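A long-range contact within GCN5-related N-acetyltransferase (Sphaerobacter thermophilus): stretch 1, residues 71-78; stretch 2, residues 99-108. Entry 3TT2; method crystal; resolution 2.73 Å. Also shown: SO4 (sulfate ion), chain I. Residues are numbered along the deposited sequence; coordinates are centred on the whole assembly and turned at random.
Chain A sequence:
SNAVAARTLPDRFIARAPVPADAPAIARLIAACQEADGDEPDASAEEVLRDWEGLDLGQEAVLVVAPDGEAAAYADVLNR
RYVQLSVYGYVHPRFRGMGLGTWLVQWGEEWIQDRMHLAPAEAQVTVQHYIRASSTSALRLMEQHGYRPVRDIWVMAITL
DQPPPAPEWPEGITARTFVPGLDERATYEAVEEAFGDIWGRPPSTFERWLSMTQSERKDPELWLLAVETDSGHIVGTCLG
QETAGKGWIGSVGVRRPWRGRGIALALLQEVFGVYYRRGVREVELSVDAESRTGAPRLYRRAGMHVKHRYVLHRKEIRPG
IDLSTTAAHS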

# COMPACT_ATOMS: atom_id res chain seq x y z
N ALA A 71 -16.65 12.44 14.55
CA ALA A 71 -15.52 11.56 14.74
C ALA A 71 -14.25 12.36 14.99
O ALA A 71 -13.73 13.06 14.11
N ALA A 72 -13.70 12.19 16.19
CA ALA A 72 -12.52 12.91 16.63
C ALA A 72 -11.26 12.27 16.07
O ALA A 72 -10.34 12.94 15.64
N ALA A 73 -11.24 10.94 16.11
CA ALA A 73 -10.09 10.18 15.61
C ALA A 73 -10.51 8.78 15.20
O ALA A 73 -11.54 8.27 15.64
N TYR A 74 -9.72 8.17 14.32
CA TYR A 74 -9.99 6.82 13.86
C TYR A 74 -8.72 6.10 13.46
O TYR A 74 -7.82 6.71 12.88
N ALA A 75 -8.67 4.80 13.73
CA ALA A 75 -7.59 3.95 13.23
C ALA A 75 -8.06 2.54 12.87
O ALA A 75 -9.01 2.01 13.45
N ASP A 76 -7.41 1.95 11.87
CA ASP A 76 -7.61 0.54 11.54
C ASP A 76 -6.25 -0.18 11.40
O ASP A 76 -5.23 0.48 11.24
N VAL A 77 -6.23 -1.51 11.47
CA VAL A 77 -4.96 -2.24 11.46
C VAL A 77 -4.89 -3.27 10.37
O VAL A 77 -5.88 -3.94 10.07
N LEU A 78 -3.71 -3.39 9.76
CA LEU A 78 -3.39 -4.57 8.95
C LEU A 78 -2.47 -5.51 9.74
O LEU A 78 -1.52 -5.07 10.37
N GLY A 99 -3.71 14.45 23.48
CA GLY A 99 -3.37 13.11 23.92
C GLY A 99 -4.07 12.05 23.10
O GLY A 99 -3.91 10.85 23.35
N LEU A 100 -4.83 12.49 22.09
CA LEU A 100 -5.62 11.59 21.27
C LEU A 100 -4.79 10.78 20.28
O LEU A 100 -5.02 9.58 20.11
N GLY A 101 -3.83 11.42 19.62
CA GLY A 101 -2.91 10.71 18.74
C GLY A 101 -2.08 9.69 19.50
O GLY A 101 -1.77 8.62 18.98
N THR A 102 -1.72 10.02 20.74
CA THR A 102 -1.01 9.09 21.63
C THR A 102 -1.90 7.89 21.96
O THR A 102 -1.44 6.75 21.98
N TRP A 103 -3.17 8.17 22.19
CA TRP A 103 -4.11 7.13 22.53
C TRP A 103 -4.21 6.08 21.41
O TRP A 103 -4.07 4.89 21.68
N LEU A 104 -4.44 6.52 20.18
CA LEU A 104 -4.50 5.61 19.03
C LEU A 104 -3.25 4.76 18.93
O LEU A 104 -3.32 3.57 18.61
N VAL A 105 -2.10 5.38 19.17
CA VAL A 105 -0.84 4.69 19.06
C VAL A 105 -0.82 3.49 19.99
O VAL A 105 -0.57 2.37 19.55
N GLN A 106 -1.10 3.72 21.27
CA GLN A 106 -1.09 2.65 22.26
C GLN A 106 -2.19 1.62 21.98
O GLN A 106 -1.98 0.43 22.17
N TRP A 107 -3.34 2.07 21.50
CA TRP A 107 -4.41 1.16 21.07
C TRP A 107 -3.90 0.09 20.11
O TRP A 107 -4.22 -1.10 20.25
N GLY A 108 -3.12 0.52 19.13
CA GLY A 108 -2.56 -0.39 18.16
C GLY A 108 -1.51 -1.28 18.78
O GLY A 108 -1.41 -2.46 18.45

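Strand 71-78 runs alongside helix 100-108, their N-to-C directions 23° apart and their axes 9.2 Å apart at closest approach. The contact is apolar, and no hydrogen bond crosses it. A71 is out of reach of the helix. A72 points toward it, and A72 CB lies 3.9 Å from CD2 of L100, whose chi1 is an off-rotamer -114°. A73 also points in. A73 CB sits 4.0 Å from L104 CD1 and 4.4 Å from L100 CD2, so it touches two successive turns of the helix. Y74 (t) points away; Y74 OH donates a hydrogen bond to D76 OD2 (3.1 Å). Its backbone still takes part, with Y74 O 3.9 Å from L104 CD1. A75 points in and meets L104 (m, chi2 t) and W107 (t). A75 CB is 4.3 Å from L104 CD2 and 4.1 Å from W107 CZ3. The CA atoms of A75 and L104 are 6.8 Å apart, the closest of the three CA pairs in the register. D76 (p) points away. V77 (m) points in and places V77 CG1 3.7 Å from W107 CZ3. L78 is out of reach. At the helix start, a sulfate, probably from the crystallisation liquor, accepts hydrogen bonds from G99 N (to O4, a very short 2.5 Å) and T102 N (to O3, 2.7 Å).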

# COMPACT_ATOMS: atom_id res chain seq x y z
CB ALA A 71 -15.35 10.70 13.50
CB ALA A 72 -12.46 12.97 18.14
CB ALA A 73 -8.98 10.14 16.66
CB TYR A 74 -10.96 6.86 12.69
CG TYR A 74 -11.00 5.62 11.83
CD1 TYR A 74 -10.19 5.50 10.71
CD2 TYR A 74 -11.87 4.56 12.13
CE1 TYR A 74 -10.24 4.37 9.91
CE2 TYR A 74 -11.92 3.43 11.33
CZ TYR A 74 -11.11 3.33 10.22
OH TYR A 74 -11.15 2.21 9.41
CB ALA A 75 -6.46 3.90 14.23
CB ASP A 76 -8.49 0.38 10.28
CG ASP A 76 -7.83 0.93 8.99
OD1 ASP A 76 -6.59 1.10 8.93
OD2 ASP A 76 -8.58 1.18 8.02
CB VAL A 77 -4.68 -2.98 12.80
CG1 VAL A 77 -4.47 -2.01 13.95
CG2 VAL A 77 -5.79 -3.96 13.12
CB LEU A 78 -2.74 -4.17 7.64
CG LEU A 78 -3.79 -3.78 6.61
CD1 LEU A 78 -3.17 -3.12 5.38
CD2 LEU A 78 -4.55 -5.02 6.23
CB LEU A 100 -6.70 12.38 20.53
CG LEU A 100 -8.13 12.05 20.95
CD1 LEU A 100 -8.33 12.33 22.43
CD2 LEU A 100 -9.11 12.83 20.11
CB THR A 102 -0.57 9.77 22.95
OG1 THR A 102 0.51 10.68 22.71
CG2 THR A 102 -0.12 8.72 23.96
CB TRP A 103 -5.47 7.74 22.82
CG TRP A 103 -6.39 6.82 23.50
CD1 TRP A 103 -6.57 6.69 24.85
CD2 TRP A 103 -7.26 5.86 22.89
NE1 TRP A 103 -7.50 5.72 25.11
CE2 TRP A 103 -7.94 5.20 23.92
CE3 TRP A 103 -7.53 5.51 21.56
CZ2 TRP A 103 -8.89 4.20 23.67
CZ3 TRP A 103 -8.47 4.53 21.31
CH2 TRP A 103 -9.14 3.89 22.36
CB LEU A 104 -4.63 6.39 17.72
CG LEU A 104 -5.90 7.18 17.49
CD1 LEU A 104 -5.89 7.74 16.08
CD2 LEU A 104 -7.10 6.29 17.72
CB VAL A 105 0.33 5.62 19.34
CG1 VAL A 105 1.61 4.82 19.53
CG2 VAL A 105 0.48 6.61 18.21
CB GLN A 106 -1.14 3.19 23.70
CG GLN A 106 -1.22 2.10 24.78
CD GLN A 106 0.07 1.91 25.60
OE1 GLN A 106 1.18 2.14 25.11
NE2 GLN A 106 -0.08 1.49 26.86
CB TRP A 107 -5.54 1.94 20.38
CG TRP A 107 -6.61 1.04 19.82
CD1 TRP A 107 -7.64 0.47 20.51
CD2 TRP A 107 -6.76 0.60 18.46
NE1 TRP A 107 -8.42 -0.29 19.67
CE2 TRP A 107 -7.90 -0.23 18.40
CE3 TRP A 107 -6.04 0.84 17.28
CZ2 TRP A 107 -8.34 -0.83 17.22
CZ3 TRP A 107 -6.48 0.25 16.09
CH2 TRP A 107 -7.62 -0.58 16.08
S SO4 I . -1.20 14.04 21.05
O1 SO4 I . 0.17 13.97 21.58
O2 SO4 I . -1.23 14.45 19.64
O3 SO4 I . -1.83 12.73 21.18
O4 SO4 I . -2.00 15.00 21.80